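Local coordinates for protein putative branched-chain amino acid ABC transporter (Rhodospirillum rubrum ATCC 11170, PDB 3HUT) that probably binds branched-chain amino acids or related ligands outside the cytoplasmic membrane and presents them to an ABC transporter for uptake, at residues P128-A131 / A132-I135; S154-Q157 / A158-A162; R212-A216 / R217-L221. All coordinates share one frame; numbering follows the deposited sequence.

Interaction 1: P128-A131 / A132-I135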
loop_
_atom_site.group_PDB
_atom_site.type_symbol
_atom_site.label_atom_id
_atom_site.label_comp_id
_atom_site.label_asym_id
_atom_site.label_seq_id
_atom_site.Cartn_x
_atom_site.Cartn_y
_atom_site.Cartn_z
ATOM N N PRO A 128 6.470 -4.861 -11.935
ATOM C CA PRO A 128 6.492 -4.281 -13.279
ATOM C C PRO A 128 6.880 -2.801 -13.249
ATOM O O PRO A 128 7.558 -2.309 -14.148
ATOM C CB PRO A 128 5.063 -4.493 -13.767
ATOM C CG PRO A 128 4.656 -5.761 -13.070
ATOM C CD PRO A 128 5.190 -5.544 -11.676
ATOM N N ASN A 129 6.442 -2.092 -12.216
ATOM C CA ASN A 129 6.762 -0.675 -12.089
ATOM C C ASN A 129 8.275 -0.468 -12.045
ATOM O O ASN A 129 8.822 0.382 -12.753
ATOM C CB ASN A 129 6.129 -0.099 -10.815
ATOM C CG ASN A 129 6.458 1.374 -10.609
ATOM O OD1 ASN A 129 7.492 1.725 -10.033
ATOM N ND2 ASN A 129 5.581 2.245 -11.094
ATOM N N ASN A 130 8.952 -1.266 -11.226
ATOM C CA ASN A 130 10.394 -1.137 -11.090
ATOM C C ASN A 130 11.166 -1.705 -12.266
ATOM O O ASN A 130 12.264 -1.238 -12.580
ATOM C CB ASN A 130 10.846 -1.770 -9.776
ATOM C CG ASN A 130 10.292 -1.035 -8.579
ATOM O OD1 ASN A 130 9.974 0.153 -8.673
ATOM N ND2 ASN A 130 10.173 -1.725 -7.447
ATOM N N ALA A 131 10.606 -2.708 -12.927
ATOM C CA ALA A 131 11.298 -3.261 -14.088
ATOM C C ALA A 131 11.288 -2.180 -15.171
ATOM O O ALA A 131 12.309 -1.921 -15.809
ATOM C CB ALA A 131 10.598 -4.521 -14.579
ATOM N N ALA A 132 10.140 -1.536 -15.363
ATOM C CA ALA A 132 10.019 -0.476 -16.367
ATOM C C ALA A 132 10.958 0.684 -16.035
ATOM O O ALA A 132 11.549 1.295 -16.925
ATOM C CB ALA A 132 8.570 0.026 -16.441
ATOM N N TRP A 133 11.090 0.979 -14.746
ATOM C CA TRP A 133 11.952 2.058 -14.281
ATOM C C TRP A 133 13.417 1.762 -14.643
ATOM O O TRP A 133 14.120 2.609 -15.201
ATOM C CB TRP A 133 11.789 2.203 -12.762
ATOM C CG TRP A 133 12.614 3.283 -12.101
ATOM C CD1 TRP A 133 13.388 4.234 -12.709
ATOM C CD2 TRP A 133 12.735 3.511 -10.692
ATOM N NE1 TRP A 133 13.985 5.038 -11.761
ATOM C CE2 TRP A 133 13.599 4.616 -10.516
ATOM C CE3 TRP A 133 12.193 2.889 -9.558
ATOM C CZ2 TRP A 133 13.938 5.109 -9.248
ATOM C CZ3 TRP A 133 12.531 3.383 -8.296
ATOM C CH2 TRP A 133 13.393 4.482 -8.156
HETATM N N MSE A 134 13.871 0.554 -14.341
HETATM C CA MSE A 134 15.246 0.187 -14.649
HETATM C C MSE A 134 15.524 0.133 -16.151
HETATM O O MSE A 134 16.611 0.499 -16.600
HETATM C CB MSE A 134 15.589 -1.138 -13.968
HETATM C CG MSE A 134 15.666 -0.995 -12.457
HETATM SE SE MSE A 134 16.076 -2.617 -11.506
HETATM C CE MSE A 134 17.979 -2.679 -11.815
ATOM N N ILE A 135 14.547 -0.318 -16.928
ATOM C CA ILE A 135 14.700 -0.368 -18.381
ATOM C C ILE A 135 14.809 1.077 -18.853
ATOM O O ILE A 135 15.641 1.412 -19.702
ATOM C CB ILE A 135 13.468 -1.022 -19.054
ATOM C CG1 ILE A 135 13.409 -2.516 -18.721
ATOM C CG2 ILE A 135 13.507 -0.786 -20.566
ATOM C CD1 ILE A 135 14.513 -3.365 -19.382
#
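N130 and W133, one helical turn apart, lie side by side and point the same way from helix 126-136, a worked case of two neighbours sharing one face of a helix. The backbone supplies the hydrogen bonds of the contact: A132 N to P128 O, W133 N to N129 O, M134 N to N130 O at 3.0 Å, and I135 N to A131 O. The W133 bond is the most bent, at 146°. P128, which has no N-H, costs the helix nothing at this place in the first turn, yet its carbonyl takes the first of these four bonds.

Among the side chains, the amide end of N130 comes up to the edge of the W133 ring beside CE3, with the two planes 55° apart. The indole swings out this way because its CG stands anti to the backbone N (chi1 -180°). Aliphatic carbons crowd the carbonyls: M134 CG is 3.4 Å from N130 O, and I135 CG1 is 3.2 Å from A131 O. Selenomethionine M134 then carries its SE away from this turn to F159 of helix 150-165.

In one lobe of the periplasmic-binding-protein fold, helix 126-136 packs against helix 150-165 and strands 197-201 and 246-249 of the mixed sheet. Chemically, backbone bonding holds the turn, while the flat end of N130 meets the indole by packing at its edge; the ring also meets Y224 edge-to-face and R337 in a cation-pi contact.

Interaction 2: S154-Q157 / A158-A162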
loop_
_atom_site.group_PDB
_atom_site.type_symbol
_atom_site.label_atom_id
_atom_site.label_comp_id
_atom_site.label_asym_id
_atom_site.label_seq_id
_atom_site.Cartn_x
_atom_site.Cartn_y
_atom_site.Cartn_z
ATOM N N SER A 154 6.211 -13.038 -5.121
ATOM C CA SER A 154 5.270 -12.504 -6.096
ATOM C C SER A 154 5.820 -11.257 -6.786
ATOM O O SER A 154 5.686 -11.106 -7.999
ATOM C CB SER A 154 3.936 -12.172 -5.423
ATOM O OG SER A 154 4.093 -11.121 -4.487
ATOM N N SER A 155 6.446 -10.365 -6.022
ATOM C CA SER A 155 6.987 -9.151 -6.612
ATOM C C SER A 155 8.232 -9.442 -7.451
ATOM O O SER A 155 8.435 -8.833 -8.497
ATOM C CB SER A 155 7.300 -8.117 -5.523
ATOM O OG SER A 155 8.337 -8.556 -4.669
ATOM N N ALA A 156 9.060 -10.382 -7.006
ATOM C CA ALA A 156 10.268 -10.728 -7.750
ATOM C C ALA A 156 9.912 -11.383 -9.082
ATOM O O ALA A 156 10.533 -11.105 -10.105
ATOM C CB ALA A 156 11.152 -11.671 -6.919
ATOM N N GLN A 157 8.912 -12.259 -9.062
ATOM C CA GLN A 157 8.471 -12.949 -10.269
ATOM C C GLN A 157 7.877 -11.938 -11.251
ATOM O O GLN A 157 8.164 -11.982 -12.444
ATOM C CB GLN A 157 7.439 -14.021 -9.900
ATOM C CG GLN A 157 6.791 -14.754 -11.069
ATOM C CD GLN A 157 7.796 -15.423 -11.988
ATOM O OE1 GLN A 157 8.827 -15.930 -11.543
ATOM N NE2 GLN A 157 7.491 -15.438 -13.281
ATOM N N ALA A 158 7.062 -11.017 -10.743
ATOM C CA ALA A 158 6.446 -9.998 -11.590
ATOM C C ALA A 158 7.519 -9.074 -12.168
ATOM O O ALA A 158 7.428 -8.640 -13.323
ATOM C CB ALA A 158 5.429 -9.198 -10.789
ATOM N N PHE A 159 8.541 -8.780 -11.362
ATOM C CA PHE A 159 9.637 -7.928 -11.813
ATOM C C PHE A 159 10.407 -8.621 -12.932
ATOM O O PHE A 159 10.633 -8.040 -13.989
ATOM C CB PHE A 159 10.613 -7.622 -10.673
ATOM C CG PHE A 159 11.883 -6.940 -11.131
ATOM C CD1 PHE A 159 11.935 -5.556 -11.275
ATOM C CD2 PHE A 159 13.009 -7.692 -11.473
ATOM C CE1 PHE A 159 13.081 -4.928 -11.755
ATOM C CE2 PHE A 159 14.165 -7.075 -11.957
ATOM C CZ PHE A 159 14.201 -5.688 -12.100
ATOM N N ARG A 160 10.824 -9.861 -12.690
ATOM C CA ARG A 160 11.578 -10.598 -13.699
ATOM C C ARG A 160 10.800 -10.699 -15.012
ATOM O O ARG A 160 11.341 -10.432 -16.087
ATOM C CB ARG A 160 11.938 -11.999 -13.186
ATOM C CG ARG A 160 12.948 -12.006 -12.032
ATOM C CD ARG A 160 13.453 -13.419 -11.749
ATOM N NE ARG A 160 12.357 -14.295 -11.357
ATOM C CZ ARG A 160 12.029 -14.568 -10.101
ATOM N NH1 ARG A 160 12.725 -14.041 -9.100
ATOM N NH2 ARG A 160 10.985 -15.347 -9.847
ATOM N N LYS A 161 9.525 -11.061 -14.922
ATOM C CA LYS A 161 8.698 -11.190 -16.115
ATOM C C LYS A 161 8.618 -9.874 -16.887
ATOM O O LYS A 161 8.755 -9.855 -18.109
ATOM C CB LYS A 161 7.289 -11.652 -15.731
ATOM C CG LYS A 161 6.420 -12.024 -16.918
ATOM C CD LYS A 161 5.063 -12.546 -16.472
ATOM C CE LYS A 161 4.221 -12.965 -17.667
ATOM N NZ LYS A 161 2.896 -13.506 -17.256
ATOM N N ALA A 162 8.402 -8.775 -16.171
ATOM C CA ALA A 162 8.300 -7.459 -16.803
ATOM C C ALA A 162 9.615 -7.024 -17.441
ATOM O O ALA A 162 9.629 -6.428 -18.523
ATOM C CB ALA A 162 7.858 -6.420 -15.779
HETATM O O HOH W 1 11.101 -15.414 -14.129
#
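Q157 CG stands anti to its nitrogen and the chain then bends at chi2, whereas R160 sets off beside its own nitrogen and folds back at chi3 (-61°). These turns make the two side chains cross at about a right angle and bring amide and guanidinium together with their planes 66° apart. R160 NH2 donates to Q157 OE1 at 2.8 Å, the oxygen lying somewhat out of the guanidinium plane and the bond moderately bent at 151°. A water closes the arrangement from the edge of the guanidinium: it accepts from R160 NE at 3.2 Å and gives a weak bond to Q157 OE1.

One face of the guanidinium lies against the helix backbone. A156 O sits over its centre, 3.7 Å above the plane, while this same carbonyl receives R160 N at 2.9 Å. R160 CG also approaches A156 O, and R160 NH1 rests 3.6 Å from A156 CB.

All this happens within helix 150-165, the crossover helix of the beta-alpha-beta unit that joins strands 141-147 and 169-176 in a lobe of the periplasmic-binding-protein fold. An alanine in place of R160 would remove the guanidinium, and Q157 OE1 would probably lose its main donor, leaving the amide free to turn toward solvent. The second strand is involved as well, since R160 NH1 makes a weak hydrogen bond to N173.

F159, one residue before R160, stacks on Y199 and packs against helix 126-136. Nearer the start of the helix, the hydroxyls of S154 and S155 bond back to the carbonyls of D150 and W151, while the carbonyls of S154 and S155 accept from A158 N and F159 N.

Interaction 3: R212-A216 / R217-L221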
loop_
_atom_site.group_PDB
_atom_site.type_symbol
_atom_site.label_atom_id
_atom_site.label_comp_id
_atom_site.label_asym_id
_atom_site.label_seq_id
_atom_site.Cartn_x
_atom_site.Cartn_y
_atom_site.Cartn_z
ATOM N N ARG A 212 25.937 -3.514 3.200
ATOM C CA ARG A 212 27.192 -3.232 3.893
ATOM C C ARG A 212 28.230 -4.250 3.405
ATOM O O ARG A 212 29.389 -3.913 3.186
ATOM C CB ARG A 212 27.024 -3.349 5.415
ATOM C CG ARG A 212 26.276 -2.188 6.073
ATOM C CD ARG A 212 26.106 -2.442 7.572
ATOM N NE ARG A 212 27.396 -2.575 8.244
ATOM C CZ ARG A 212 27.572 -3.180 9.416
ATOM N NH1 ARG A 212 26.536 -3.716 10.054
ATOM N NH2 ARG A 212 28.784 -3.245 9.953
ATOM N N ALA A 213 27.803 -5.496 3.231
ATOM C CA ALA A 213 28.707 -6.541 2.762
ATOM C C ALA A 213 29.068 -6.311 1.294
ATOM O O ALA A 213 30.229 -6.437 0.894
ATOM C CB ALA A 213 28.058 -7.910 2.939
ATOM N N LEU A 214 28.066 -5.975 0.489
ATOM C CA LEU A 214 28.288 -5.725 -0.927
ATOM C C LEU A 214 29.294 -4.590 -1.118
ATOM O O LEU A 214 30.265 -4.727 -1.863
ATOM C CB LEU A 214 26.968 -5.360 -1.618
ATOM C CG LEU A 214 27.068 -4.984 -3.099
ATOM C CD1 LEU A 214 27.497 -6.205 -3.908
ATOM C CD2 LEU A 214 25.725 -4.465 -3.590
ATOM N N ARG A 215 29.071 -3.470 -0.441
ATOM C CA ARG A 215 29.972 -2.334 -0.577
ATOM C C ARG A 215 31.337 -2.581 0.051
ATOM O O ARG A 215 32.343 -2.026 -0.402
ATOM C CB ARG A 215 29.355 -1.073 0.035
ATOM C CG ARG A 215 28.035 -0.649 -0.594
ATOM C CD ARG A 215 28.135 -0.532 -2.110
ATOM N NE ARG A 215 26.913 0.037 -2.676
ATOM C CZ ARG A 215 26.541 -0.092 -3.945
ATOM N NH1 ARG A 215 27.296 -0.777 -4.793
ATOM N NH2 ARG A 215 25.408 0.464 -4.362
ATOM N N ALA A 216 31.373 -3.403 1.092
ATOM C CA ALA A 216 32.634 -3.698 1.766
ATOM C C ALA A 216 33.556 -4.438 0.810
ATOM O O ALA A 216 34.774 -4.253 0.834
ATOM C CB ALA A 216 32.382 -4.533 3.015
ATOM N N ARG A 217 32.974 -5.271 -0.043
ATOM C CA ARG A 217 33.764 -6.018 -1.003
ATOM C C ARG A 217 34.144 -5.194 -2.228
ATOM O O ARG A 217 34.771 -5.701 -3.153
ATOM C CB ARG A 217 33.029 -7.290 -1.411
ATOM C CG ARG A 217 32.989 -8.309 -0.287
ATOM C CD ARG A 217 32.453 -9.636 -0.755
ATOM N NE ARG A 217 33.137 -10.079 -1.963
ATOM C CZ ARG A 217 32.919 -11.250 -2.544
ATOM N NH1 ARG A 217 32.039 -12.094 -2.020
ATOM N NH2 ARG A 217 33.568 -11.565 -3.655
ATOM N N GLY A 218 33.766 -3.918 -2.226
ATOM C CA GLY A 218 34.123 -3.035 -3.325
ATOM C C GLY A 218 33.173 -2.845 -4.492
ATOM O O GLY A 218 33.457 -2.044 -5.386
ATOM N N SER A 219 32.054 -3.560 -4.509
ATOM C CA SER A 219 31.109 -3.417 -5.611
ATOM C C SER A 219 30.564 -1.990 -5.678
ATOM O O SER A 219 30.204 -1.407 -4.655
ATOM C CB SER A 219 29.954 -4.404 -5.447
ATOM O OG SER A 219 29.051 -4.314 -6.536
ATOM N N ALA A 220 30.507 -1.432 -6.885
ATOM C CA ALA A 220 29.995 -0.080 -7.088
ATOM C C ALA A 220 28.689 -0.099 -7.890
ATOM O O ALA A 220 28.214 0.943 -8.347
ATOM C CB ALA A 220 31.038 0.770 -7.819
ATOM N N LEU A 221 28.114 -1.282 -8.060
ATOM C CA LEU A 221 26.885 -1.413 -8.828
ATOM C C LEU A 221 25.707 -0.674 -8.206
ATOM O O LEU A 221 25.539 -0.663 -6.989
ATOM C CB LEU A 221 26.517 -2.890 -8.996
ATOM C CG LEU A 221 27.536 -3.756 -9.735
ATOM C CD1 LEU A 221 26.980 -5.160 -9.905
ATOM C CD2 LEU A 221 27.848 -3.132 -11.098
HETATM O O HOH W 2 32.035 -0.163 -2.949
#
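R215 reaches past the end of helix 204-216 and grips L221 O end-on with two nitrogens, NH1 at 2.8 Å and NH2 at 2.9 Å. Both come from one face of the carbonyl plane, and the oxygen lies in the plane of the guanidinium. NH1 makes a further bond to S219 O at 3.0 Å, from well above that carbonyl's plane. The bend at chi2 (-52°) curls the arginine back over the departing chain.

Within the helix end, a Schellman motif takes up the carbonyls of L214 and R215. G218, at positive phi, gives its N-H to R215 O at 3.0 Å. S219 N bonds weakly to L214 O, which also takes a weak bond from R217 N; the stronger bond of R217 N goes to A213 O. A water donates to both R215 O and S219 O, so each of these carbonyls has two donors. At this positive phi a side chain on G218 would collide with R217 O, which suits glycine.

Beside the weak S219 N to L214 O bond, L214 CD1 presses on S219 CB, 3.4 Å apart. The R217 guanidinium turns instead to D188 and E191 of helix 184-193, with which it forms salt bridges.

The carbonyl dipoles of S219 and L221 are thus likely to stabilise the positive charge of R215, which ties the loop leading to strand 223-225 back to the last helical turn.

How the interactions relate
From the N terminus, the three contacts follow in series, each within a continuous run of chain; none nests or crosses, and none closes a long loop. Interaction 1 lies in helix 126-136, ahead of strand 141-147, and interaction 2 in helix 150-165, after it. Their centres are 10 Å apart, and they touch: A131 CB meets A162 CB at 3.5 Å, so the two helices pack together beside the mixed sheet. Interaction 3 comes later, at the turn between helix 204-216 and strand 223-225, about 9 Å from interaction 1 between nearest atoms. Together they set two packed helices and one helix exit around the same sheet.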